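Local coordinates for actin-related protein 8 (Homo sapiens, PDB 4FO0) that binds ATP with low basal ATPase activity, does not polymerize, and is a proposed core component of the INO80 chromatin-remodelling complex, which acts in transcription, replication and probably DNA repair, at residues Y108-P114 and L344-R349; L196-C201 and M225-G229; V218-M223 and I572-Q578; G295-R299 and F334-H338. All coordinates share one frame; numbering follows the deposited sequence.

Contact 1: Y108-P114 and L344-R349; sequences YNKQMRP and LLYQFR
With CG anti to the backbone N (chi1 172°), Tyr108 leans its ring toward Arg349, whose chain bends at chi3 (-100°) and lays the guanidinium over the CD2-CE2 rim of one ring face. The two planes lie 29° apart, and Arg349 CZ is 3.6 Å from the centroid of the Tyr108 ring: a stacked cation-pi pair, in which the arginine charge meets the pi cloud while NE keeps a salt bridge to Asp331.

Beside it, Asn109 uses both ends of its amide on the backbone of Arg349. Asn109 OD1 takes the Arg349 N-H on an in-plane lone pair at 2.8 Å, and Asn109 ND2 gives a hydrogen to Arg349 O at 3.0 Å; asparagine suits the place because it carries acceptor and donor together, and ND2 also serves Ala294 O. Farther along, Met112 lays CG against Gln347 O at 3.6 Å, and a water accepts from Gln347 N at 2.6 Å and bonds weakly to Arg113 O. At the other end the compact, apolar ring of Pro114 rests on Tyr346, its CB 3.6 Å from the ring centroid and above the middle of one face in a CH-pi contact.

The loop after helix 102-109 thus runs along strand 343-350, the middle strand of an antiparallel sheet flanked by strands 115-118 and 330-336.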
# COMPACT_ATOMS: atom_id res chain seq x y z
N TYR A 108 -19.34 9.62 27.40
CA TYR A 108 -20.23 10.25 26.44
C TYR A 108 -20.62 9.28 25.32
O TYR A 108 -21.76 9.25 24.86
CB TYR A 108 -19.52 11.46 25.82
CG TYR A 108 -20.26 12.10 24.67
CD1 TYR A 108 -20.21 11.54 23.39
CD2 TYR A 108 -20.99 13.27 24.85
CE1 TYR A 108 -20.87 12.12 22.33
CE2 TYR A 108 -21.67 13.86 23.79
CZ TYR A 108 -21.60 13.28 22.53
OH TYR A 108 -22.26 13.85 21.46
N ASN A 109 -19.67 8.47 24.89
CA ASN A 109 -19.87 7.70 23.68
C ASN A 109 -20.91 6.61 23.78
O ASN A 109 -21.70 6.39 22.85
CB ASN A 109 -18.54 7.17 23.13
CG ASN A 109 -17.88 8.17 22.20
OD1 ASN A 109 -18.54 9.05 21.65
ND2 ASN A 109 -16.56 8.05 22.05
N LYS A 110 -20.95 5.91 24.89
CA LYS A 110 -21.84 4.77 24.85
C LYS A 110 -23.25 5.03 25.40
O LYS A 110 -24.02 4.11 25.69
CB LYS A 110 -21.12 3.48 25.27
CG LYS A 110 -19.81 3.29 24.40
CD LYS A 110 -19.77 2.00 23.50
CE LYS A 110 -19.01 0.85 24.18
NZ LYS A 110 -19.00 -0.45 23.42
N GLN A 111 -23.56 6.33 25.47
CA GLN A 111 -24.90 6.88 25.48
C GLN A 111 -25.36 7.19 24.04
O GLN A 111 -26.52 7.53 23.82
CB GLN A 111 -24.92 8.21 26.25
CG GLN A 111 -24.58 8.12 27.73
CD GLN A 111 -24.78 9.45 28.47
OE1 GLN A 111 -24.37 10.51 27.99
NE2 GLN A 111 -25.41 9.38 29.64
N MET A 112 -24.45 7.12 23.08
CA MET A 112 -24.78 7.45 21.69
C MET A 112 -25.45 6.30 20.95
O MET A 112 -24.96 5.16 20.96
CB MET A 112 -23.53 7.86 20.89
CG MET A 112 -22.79 9.09 21.41
SD MET A 112 -23.75 10.62 21.49
CE MET A 112 -25.28 10.14 20.69
N ARG A 113 -26.57 6.60 20.29
CA ARG A 113 -27.22 5.66 19.39
C ARG A 113 -27.22 6.24 17.99
O ARG A 113 -27.30 7.46 17.82
CB ARG A 113 -28.65 5.35 19.82
CG ARG A 113 -28.73 4.55 21.09
CD ARG A 113 -27.67 3.46 21.12
NE ARG A 113 -27.70 2.71 22.38
CZ ARG A 113 -26.93 2.98 23.43
NH1 ARG A 113 -26.07 3.99 23.40
NH2 ARG A 113 -27.04 2.23 24.53
N PRO A 114 -27.13 5.37 16.98
CA PRO A 114 -27.15 5.82 15.59
C PRO A 114 -28.55 6.28 15.15
O PRO A 114 -29.56 5.75 15.59
CB PRO A 114 -26.72 4.57 14.81
CG PRO A 114 -27.11 3.42 15.70
CD PRO A 114 -26.97 3.91 17.11
N LEU A 344 -26.97 4.35 8.26
CA LEU A 344 -26.80 4.79 9.65
C LEU A 344 -25.84 5.96 9.81
O LEU A 344 -24.83 6.07 9.11
CB LEU A 344 -26.29 3.64 10.49
CG LEU A 344 -27.26 2.48 10.64
CD1 LEU A 344 -26.53 1.28 11.21
CD2 LEU A 344 -28.41 2.88 11.55
N LEU A 345 -26.18 6.85 10.74
CA LEU A 345 -25.30 7.96 11.08
C LEU A 345 -24.98 7.94 12.57
O LEU A 345 -25.89 7.93 13.40
CB LEU A 345 -25.96 9.28 10.73
CG LEU A 345 -25.11 10.47 11.15
CD1 LEU A 345 -23.94 10.59 10.20
CD2 LEU A 345 -25.95 11.73 11.15
N TYR A 346 -23.69 7.93 12.89
CA TYR A 346 -23.19 7.85 14.26
C TYR A 346 -22.51 9.14 14.72
O TYR A 346 -21.64 9.69 14.02
CB TYR A 346 -22.15 6.74 14.37
CG TYR A 346 -22.71 5.34 14.43
CD1 TYR A 346 -22.97 4.73 15.66
CD2 TYR A 346 -22.94 4.60 13.27
CE1 TYR A 346 -23.45 3.45 15.74
CE2 TYR A 346 -23.44 3.30 13.34
CZ TYR A 346 -23.69 2.74 14.57
OH TYR A 346 -24.19 1.45 14.66
N GLN A 347 -22.90 9.63 15.90
CA GLN A 347 -22.12 10.64 16.60
C GLN A 347 -21.06 9.97 17.45
O GLN A 347 -21.32 8.96 18.11
CB GLN A 347 -23.00 11.47 17.55
CG GLN A 347 -24.22 12.08 16.92
CD GLN A 347 -23.87 12.95 15.73
OE1 GLN A 347 -23.02 13.83 15.82
NE2 GLN A 347 -24.52 12.69 14.61
N PHE A 348 -19.85 10.50 17.45
CA PHE A 348 -19.00 10.20 18.59
C PHE A 348 -17.80 11.08 18.80
O PHE A 348 -17.43 11.88 17.93
CB PHE A 348 -18.64 8.72 18.68
CG PHE A 348 -17.41 8.35 17.95
CD1 PHE A 348 -16.55 7.39 18.49
CD2 PHE A 348 -17.12 8.90 16.72
CE1 PHE A 348 -15.41 7.01 17.82
CE2 PHE A 348 -15.98 8.54 16.04
CZ PHE A 348 -15.12 7.59 16.59
N ARG A 349 -17.24 10.95 19.99
CA ARG A 349 -16.21 11.87 20.44
C ARG A 349 -14.83 11.22 20.41
O ARG A 349 -14.65 10.13 20.94
CB ARG A 349 -16.56 12.34 21.83
CG ARG A 349 -16.10 13.72 22.14
CD ARG A 349 -16.73 14.17 23.44
NE ARG A 349 -17.87 15.03 23.18
CZ ARG A 349 -18.70 15.45 24.12
NH1 ARG A 349 -18.52 15.06 25.38
NH2 ARG A 349 -19.72 16.25 23.81
O HOH W 1 -24.47 8.24 17.43

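Contact 2: L196-C201 and M225-G229; sequences LKYYRC and MGFSG
Tyr199 O lies almost straight ahead of Ser228 N at 3.1 Å, and Gly229 O takes a hydrogen bond from Cys201 N at 3.0 Å, bringing the two segments together where strands 200-205 and 229-234 begin side by side and parallel. Helix 211-225 joins these strands, making a beta-alpha-beta crossover in the part of the actin fold that matches subdomain 1. Leaving the helix, Gly226 takes a positive phi of 101°, where a side chain would jam against the carbonyl of Met225; glycine makes the turn easily.

The ring of Phe227 is gripped from two sides. Leu196 CD2 comes over one face, 4.3 Å from the centroid of the Phe227 ring, and the Leu196 CD1 branch reaches CE2 at the rim. Cys201 CB sits over the opposite face, 3.9 Å from the centroid of the Phe227 ring. Because Cys201 SG is anti to the backbone N (chi1 173°), the sulfur continues above that same face, 4.8 Å from the centroid of the Phe227 ring, as a distant sulfur-aromatic contact. Tyr199 adds its CB beside Phe227 CE1, its hydroxyl bonding Arg31. With Ile18 and Ile221 also touching it, the buried spot suits the large apolar ring of Phe227.

Tyr199 O accepts twice, for the small hydroxyl of Ser228 also bonds it: Ser228 OG lies 3.2 Å from Tyr199 O, above the carbonyl plane.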
# COMPACT_ATOMS: atom_id res chain seq x y z
N LEU A 196 -3.93 -8.69 -27.24
CA LEU A 196 -2.74 -8.34 -26.47
C LEU A 196 -1.45 -8.51 -27.28
O LEU A 196 -0.42 -7.92 -26.95
CB LEU A 196 -2.69 -9.09 -25.14
CG LEU A 196 -3.73 -8.56 -24.14
CD1 LEU A 196 -3.72 -9.33 -22.84
CD2 LEU A 196 -3.53 -7.08 -23.86
N LYS A 197 -1.52 -9.29 -28.35
CA LYS A 197 -0.38 -9.48 -29.24
C LYS A 197 0.14 -8.17 -29.84
O LYS A 197 1.31 -8.08 -30.23
CB LYS A 197 -0.72 -10.45 -30.37
CG LYS A 197 -1.89 -10.03 -31.23
CD LYS A 197 -2.30 -11.18 -32.15
CE LYS A 197 -3.56 -10.87 -32.94
NZ LYS A 197 -4.20 -12.12 -33.45
N TYR A 198 -0.71 -7.15 -29.90
CA TYR A 198 -0.30 -5.84 -30.40
C TYR A 198 0.18 -4.94 -29.27
O TYR A 198 0.55 -3.79 -29.51
CB TYR A 198 -1.46 -5.13 -31.12
CG TYR A 198 -2.17 -5.99 -32.14
CD1 TYR A 198 -1.46 -6.74 -33.07
CD2 TYR A 198 -3.56 -6.06 -32.16
CE1 TYR A 198 -2.13 -7.53 -34.01
CE2 TYR A 198 -4.23 -6.84 -33.09
CZ TYR A 198 -3.51 -7.57 -34.02
OH TYR A 198 -4.17 -8.36 -34.94
N TYR A 199 0.17 -5.45 -28.04
CA TYR A 199 0.59 -4.64 -26.90
C TYR A 199 1.88 -5.11 -26.27
O TYR A 199 2.27 -6.28 -26.38
CB TYR A 199 -0.49 -4.61 -25.83
CG TYR A 199 -1.69 -3.79 -26.22
CD1 TYR A 199 -1.84 -2.49 -25.75
CD2 TYR A 199 -2.65 -4.31 -27.06
CE1 TYR A 199 -2.95 -1.74 -26.10
CE2 TYR A 199 -3.75 -3.56 -27.42
CZ TYR A 199 -3.90 -2.28 -26.95
OH TYR A 199 -5.02 -1.54 -27.33
N ARG A 200 2.53 -4.18 -25.60
CA ARG A 200 3.66 -4.46 -24.74
C ARG A 200 3.30 -4.04 -23.32
O ARG A 200 2.34 -3.29 -23.10
CB ARG A 200 4.90 -3.72 -25.20
CG ARG A 200 5.60 -4.41 -26.34
CD ARG A 200 6.73 -3.55 -26.86
NE ARG A 200 6.23 -2.25 -27.28
CZ ARG A 200 7.01 -1.27 -27.71
NH1 ARG A 200 8.32 -1.45 -27.79
NH2 ARG A 200 6.47 -0.11 -28.07
N CYS A 201 4.10 -4.52 -22.37
CA CYS A 201 3.80 -4.34 -20.97
C CYS A 201 4.97 -3.79 -20.15
O CYS A 201 6.11 -4.25 -20.26
CB CYS A 201 3.38 -5.68 -20.38
SG CYS A 201 3.17 -5.64 -18.60
N MET A 225 -0.77 -14.63 -21.18
CA MET A 225 -1.69 -13.54 -21.49
C MET A 225 -1.53 -13.04 -22.93
O MET A 225 -2.50 -12.57 -23.53
CB MET A 225 -1.51 -12.40 -20.50
CG MET A 225 -2.20 -12.61 -19.17
SD MET A 225 -1.81 -11.24 -18.06
CE MET A 225 -3.24 -10.19 -18.27
N GLY A 226 -0.32 -13.13 -23.47
CA GLY A 226 -0.12 -12.88 -24.88
C GLY A 226 0.45 -11.53 -25.30
O GLY A 226 0.37 -11.17 -26.47
N PHE A 227 1.02 -10.80 -24.35
CA PHE A 227 1.77 -9.60 -24.67
C PHE A 227 2.96 -10.00 -25.52
O PHE A 227 3.46 -11.11 -25.37
CB PHE A 227 2.28 -8.95 -23.41
CG PHE A 227 1.24 -8.20 -22.66
CD1 PHE A 227 1.07 -6.84 -22.87
CD2 PHE A 227 0.45 -8.84 -21.74
CE1 PHE A 227 0.11 -6.13 -22.18
CE2 PHE A 227 -0.52 -8.14 -21.04
CZ PHE A 227 -0.68 -6.78 -21.26
N SER A 228 3.42 -9.11 -26.38
CA SER A 228 4.50 -9.46 -27.29
C SER A 228 5.84 -9.14 -26.67
O SER A 228 6.86 -9.76 -27.00
CB SER A 228 4.35 -8.74 -28.62
OG SER A 228 4.50 -7.35 -28.44
N GLY A 229 5.84 -8.18 -25.76
CA GLY A 229 7.06 -7.83 -25.05
C GLY A 229 6.76 -7.22 -23.71
O GLY A 229 5.63 -6.83 -23.43

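Contact 3: V218-M223 and I572-Q578; sequences VNMILM and IYQREWQ
Trp577 reaches from helix 574-578 into a hole formed by Val218, Asn219, Leu222 and Met223 on helix 218-223, knob into hole, with the helix axes 10.0 Å apart and their directions 129° from each other. Val218 CG1 stands over one face of the indole, 3.6 Å from the centroid of the Trp577 six-membered ring. At the edge, Trp577 NE1 gives its hydrogen to Asn219 OD1 at 3.1 Å, lying in the amide's carbonyl plane on a lone pair, so this otherwise apolar side chain has its one polar atom satisfied.

Leu222 crosses the tryptophan at about a right angle, its CD1 branch 3.7 Å from Trp577 CB. Met223, bent at chi2 and chi3, sets CG 3.8 Å from Trp577 CD1 with SD at the ring edge, while its flexible end brings CE to Gln574 OE1 at 3.5 Å. Were Trp577 an alanine, Asn219 OD1 would probably lose this donor and a gap would open between the helices. Ile230 of strand 229-234 and Leu585 continue the apolar layer. This is helix-on-helix packing in the region matching actin subdomain 1, where the C-terminal helices fold back onto the helix of a beta-alpha-beta crossover.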
# COMPACT_ATOMS: atom_id res chain seq x y z
N VAL A 218 6.49 -12.64 -15.40
CA VAL A 218 6.96 -12.41 -16.74
C VAL A 218 6.48 -13.54 -17.65
O VAL A 218 5.97 -13.30 -18.74
CB VAL A 218 8.48 -12.37 -16.79
CG1 VAL A 218 8.95 -12.36 -18.24
CG2 VAL A 218 8.99 -11.15 -16.03
N ASN A 219 6.63 -14.77 -17.19
CA ASN A 219 6.17 -15.88 -18.00
C ASN A 219 4.68 -15.77 -18.25
O ASN A 219 4.19 -16.01 -19.35
CB ASN A 219 6.53 -17.23 -17.38
CG ASN A 219 6.10 -18.39 -18.24
OD1 ASN A 219 6.72 -18.70 -19.27
ND2 ASN A 219 5.01 -19.04 -17.85
N MET A 220 3.96 -15.36 -17.22
CA MET A 220 2.53 -15.22 -17.33
C MET A 220 2.18 -14.13 -18.35
O MET A 220 1.37 -14.35 -19.24
CB MET A 220 1.91 -14.92 -15.96
CG MET A 220 0.41 -14.78 -16.03
SD MET A 220 -0.32 -13.82 -14.71
CE MET A 220 0.69 -12.34 -14.70
N ILE A 221 2.79 -12.96 -18.20
CA ILE A 221 2.54 -11.85 -19.13
C ILE A 221 2.76 -12.24 -20.60
O ILE A 221 1.90 -12.01 -21.45
CB ILE A 221 3.47 -10.66 -18.86
CG1 ILE A 221 3.25 -10.11 -17.45
CG2 ILE A 221 3.22 -9.59 -19.88
CD1 ILE A 221 1.82 -9.74 -17.23
N LEU A 222 3.93 -12.80 -20.88
CA LEU A 222 4.32 -13.12 -22.25
C LEU A 222 3.63 -14.36 -22.80
O LEU A 222 3.01 -14.32 -23.87
CB LEU A 222 5.84 -13.26 -22.33
CG LEU A 222 6.60 -11.96 -22.07
CD1 LEU A 222 8.08 -12.18 -22.19
CD2 LEU A 222 6.14 -10.88 -23.04
N MET A 223 3.71 -15.47 -22.06
CA MET A 223 3.23 -16.75 -22.54
C MET A 223 1.73 -17.00 -22.34
O MET A 223 1.05 -17.50 -23.22
CB MET A 223 4.04 -17.91 -21.92
CG MET A 223 5.52 -17.92 -22.26
SD MET A 223 5.92 -17.75 -24.03
CE MET A 223 5.63 -16.00 -24.25
N ILE A 572 11.86 -7.31 -23.51
CA ILE A 572 12.06 -8.73 -23.70
C ILE A 572 10.85 -9.24 -24.43
O ILE A 572 9.72 -9.02 -23.99
CB ILE A 572 12.20 -9.47 -22.37
CG1 ILE A 572 13.43 -8.99 -21.61
CG2 ILE A 572 12.26 -10.97 -22.61
CD1 ILE A 572 13.58 -9.60 -20.23
N TYR A 573 11.08 -9.92 -25.55
CA TYR A 573 9.99 -10.35 -26.42
C TYR A 573 9.66 -11.81 -26.25
O TYR A 573 10.49 -12.60 -25.78
CB TYR A 573 10.29 -10.00 -27.88
CG TYR A 573 10.33 -8.51 -28.11
CD1 TYR A 573 9.16 -7.79 -28.34
CD2 TYR A 573 11.54 -7.80 -28.06
CE1 TYR A 573 9.18 -6.40 -28.53
CE2 TYR A 573 11.57 -6.41 -28.25
CZ TYR A 573 10.39 -5.72 -28.49
OH TYR A 573 10.39 -4.36 -28.68
N GLN A 574 8.44 -12.17 -26.64
CA GLN A 574 7.94 -13.53 -26.48
C GLN A 574 8.91 -14.63 -26.86
O GLN A 574 9.13 -15.56 -26.09
CB GLN A 574 6.67 -13.72 -27.27
CG GLN A 574 5.44 -13.12 -26.66
CD GLN A 574 4.19 -13.85 -27.13
OE1 GLN A 574 4.20 -15.07 -27.30
NE2 GLN A 574 3.12 -13.10 -27.36
N ARG A 575 9.47 -14.54 -28.07
CA ARG A 575 10.27 -15.65 -28.56
C ARG A 575 11.61 -15.77 -27.85
O ARG A 575 12.07 -16.87 -27.57
CB ARG A 575 10.44 -15.61 -30.08
CG ARG A 575 10.56 -17.01 -30.68
CD ARG A 575 10.39 -17.01 -32.19
NE ARG A 575 11.44 -16.25 -32.86
CZ ARG A 575 12.20 -16.72 -33.84
NH1 ARG A 575 12.04 -17.96 -34.27
NH2 ARG A 575 13.13 -15.94 -34.39
N GLU A 576 12.22 -14.63 -27.53
CA GLU A 576 13.43 -14.66 -26.71
C GLU A 576 13.14 -15.32 -25.37
O GLU A 576 13.98 -16.02 -24.80
CB GLU A 576 13.98 -13.26 -26.50
CG GLU A 576 14.02 -12.41 -27.77
CD GLU A 576 14.29 -10.93 -27.50
OE1 GLU A 576 14.97 -10.29 -28.32
OE2 GLU A 576 13.83 -10.41 -26.46
N TRP A 577 11.93 -15.11 -24.86
CA TRP A 577 11.56 -15.71 -23.60
C TRP A 577 11.34 -17.18 -23.74
O TRP A 577 11.92 -17.98 -22.99
CB TRP A 577 10.31 -15.05 -23.04
CG TRP A 577 9.96 -15.58 -21.68
CD1 TRP A 577 8.97 -16.49 -21.35
CD2 TRP A 577 10.64 -15.28 -20.42
NE1 TRP A 577 8.98 -16.75 -20.01
CE2 TRP A 577 9.95 -16.06 -19.40
CE3 TRP A 577 11.70 -14.47 -20.05
CZ2 TRP A 577 10.32 -16.01 -18.07
CZ3 TRP A 577 12.06 -14.43 -18.71
CH2 TRP A 577 11.39 -15.18 -17.75
N GLN A 578 10.49 -17.56 -24.68
CA GLN A 578 10.20 -18.96 -24.93
C GLN A 578 11.49 -19.75 -25.08
O GLN A 578 11.58 -20.90 -24.67
CB GLN A 578 9.36 -19.11 -26.19
CG GLN A 578 8.72 -20.47 -26.36
CD GLN A 578 7.52 -20.43 -27.27
OE1 GLN A 578 7.27 -19.43 -27.94
NE2 GLN A 578 6.76 -21.52 -27.31

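Contact 4: G295-R299 and F334-H338; sequences GFPYR and FQIRH
Tyr298 and Ile336 come nearest by backbone, yet their CA atoms stay 9.2 Å apart, a spacing bridged by side chains. In 295-299, Gly295 has positive phi as the C-prime residue of the Schellman motif ending helix 280-293, a conformation glycine adopts readily, and Tyr298 centres an inverse gamma turn. The 334-338 segment is extended at Phe334-Ile336, and its alternation sends Phe334, Ile336 and His338 toward the loop.

Phe296 and Phe334 lie with planes 10° apart, but they are slid until they barely overlap, with centroids 5.7 Å apart. The closest atoms are Phe296 CE1 and Phe334 CZ, 3.7 Å apart. Pro297 touches the edge of the same Phe334 ring through CD, 4.3 Å from CE1; the compact proline also touches Tyr346.

In the region matching actin subdomain 4, the contact joins the loop between helices 280-293 and 306-319 to strand 330-336, an outer strand of a three-stranded antiparallel sheet. Leu315 of helix 306-319 touches both phenylalanines.

Farther along, CG of Tyr298 is anti to the backbone N (chi1 177°), which carries the ring out toward the strand; Ile336 CD1, the end of the longer branch, stands over one face, 3.8 Å from the centroid of the Tyr298 ring. The hydroxyl bonds Asp308 and a glycerol. With a leucine in place of Tyr298, Ile336 CD1 is likely to lose the flat face it rests on and Asp308 its phenol partner. At the far end Tyr298 OH approaches the edge of the His338 ring, 4.2 Å from ND1.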
# COMPACT_ATOMS: atom_id res chain seq x y z
N GLY A 295 -14.95 3.73 23.53
CA GLY A 295 -16.37 3.43 23.40
C GLY A 295 -16.97 3.55 22.00
O GLY A 295 -18.09 4.02 21.82
N PHE A 296 -16.21 3.12 21.00
CA PHE A 296 -16.65 3.07 19.61
C PHE A 296 -18.07 2.52 19.48
O PHE A 296 -18.33 1.36 19.82
CB PHE A 296 -15.69 2.18 18.84
CG PHE A 296 -15.91 2.16 17.37
CD1 PHE A 296 -15.89 3.35 16.64
CD2 PHE A 296 -16.12 0.96 16.71
CE1 PHE A 296 -16.09 3.33 15.26
CE2 PHE A 296 -16.32 0.93 15.34
CZ PHE A 296 -16.30 2.12 14.61
N PRO A 297 -18.99 3.34 18.96
CA PRO A 297 -20.42 3.03 19.09
C PRO A 297 -20.87 1.87 18.20
O PRO A 297 -21.91 1.29 18.47
CB PRO A 297 -21.10 4.34 18.68
CG PRO A 297 -20.00 5.26 18.19
CD PRO A 297 -18.76 4.46 18.04
N TYR A 298 -20.12 1.54 17.16
CA TYR A 298 -20.46 0.39 16.34
C TYR A 298 -19.91 -0.89 16.99
O TYR A 298 -18.82 -1.36 16.68
CB TYR A 298 -19.93 0.58 14.91
CG TYR A 298 -20.17 -0.59 13.98
CD1 TYR A 298 -21.26 -1.43 14.16
CD2 TYR A 298 -19.29 -0.87 12.94
CE1 TYR A 298 -21.47 -2.51 13.31
CE2 TYR A 298 -19.50 -1.94 12.09
CZ TYR A 298 -20.59 -2.75 12.28
OH TYR A 298 -20.80 -3.82 11.43
N ARG A 299 -20.69 -1.52 17.82
CA ARG A 299 -20.15 -2.51 18.67
C ARG A 299 -20.07 -3.87 18.06
O ARG A 299 -19.45 -4.72 18.60
CB ARG A 299 -20.97 -2.59 19.92
CG ARG A 299 -20.72 -1.49 20.90
CD ARG A 299 -22.02 -0.83 21.27
NE ARG A 299 -21.82 0.52 21.78
CZ ARG A 299 -22.75 1.47 21.76
NH1 ARG A 299 -23.93 1.22 21.23
NH2 ARG A 299 -22.49 2.68 22.23
N PHE A 334 -19.95 9.70 11.68
CA PHE A 334 -19.65 8.89 10.51
C PHE A 334 -20.87 8.08 10.11
O PHE A 334 -21.76 7.84 10.93
CB PHE A 334 -18.44 7.99 10.76
CG PHE A 334 -18.66 6.92 11.80
CD1 PHE A 334 -18.47 7.19 13.15
CD2 PHE A 334 -19.02 5.63 11.43
CE1 PHE A 334 -18.66 6.19 14.12
CE2 PHE A 334 -19.21 4.63 12.39
CZ PHE A 334 -19.02 4.90 13.73
N GLN A 335 -20.89 7.65 8.86
CA GLN A 335 -21.98 6.82 8.33
C GLN A 335 -21.62 5.35 8.23
O GLN A 335 -20.45 4.99 8.09
CB GLN A 335 -22.37 7.31 6.94
CG GLN A 335 -22.92 8.72 6.91
CD GLN A 335 -23.50 9.07 5.55
OE1 GLN A 335 -23.62 8.22 4.67
NE2 GLN A 335 -23.87 10.33 5.37
N ILE A 336 -22.62 4.49 8.29
CA ILE A 336 -22.44 3.13 7.81
C ILE A 336 -23.55 2.83 6.81
O ILE A 336 -24.72 3.01 7.10
CB ILE A 336 -22.48 2.09 8.92
CG1 ILE A 336 -21.52 2.47 10.06
CG2 ILE A 336 -22.12 0.73 8.34
CD1 ILE A 336 -21.40 1.38 11.15
N ARG A 337 -23.16 2.40 5.61
CA ARG A 337 -24.11 2.02 4.58
C ARG A 337 -23.78 0.62 4.08
O ARG A 337 -23.40 0.43 2.93
CB ARG A 337 -24.07 3.02 3.43
CG ARG A 337 -24.41 4.43 3.86
CD ARG A 337 -24.52 5.36 2.66
NE ARG A 337 -25.26 6.58 2.97
CZ ARG A 337 -26.57 6.73 2.75
NH1 ARG A 337 -27.27 5.75 2.21
NH2 ARG A 337 -27.17 7.87 3.06
N HIS A 338 -23.93 -0.37 4.95
CA HIS A 338 -23.67 -1.74 4.56
C HIS A 338 -24.87 -2.40 3.93
O HIS A 338 -26.01 -2.03 4.20
CB HIS A 338 -23.21 -2.54 5.76
CG HIS A 338 -21.85 -2.15 6.24
ND1 HIS A 338 -21.29 -2.65 7.39
CD2 HIS A 338 -20.94 -1.29 5.71
CE1 HIS A 338 -20.09 -2.12 7.56
NE2 HIS A 338 -19.86 -1.29 6.55

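The four contacts form two pairs on opposite sides of the chain's centre. Contacts 1 and 4, with centres about 8 Å apart, share one sheet: strands 343-350 and 330-336 are neighbours in it, probably bonded through Tyr346 N to Phe334 O at 2.7 Å. Contacts 2 and 3 have centres about 9 Å apart; contact 3 uses helix 211-225 and contact 2 the end of that helix and the turn that follows, and Ser228 O meets Gln574 N at 2.9 Å. Between the pairs, the centres of contacts 1 and 2 lie about 53 Å apart, and even the nearest atoms of contacts 2 and 4 are about 31 Å apart. All four lie away from the ATP site.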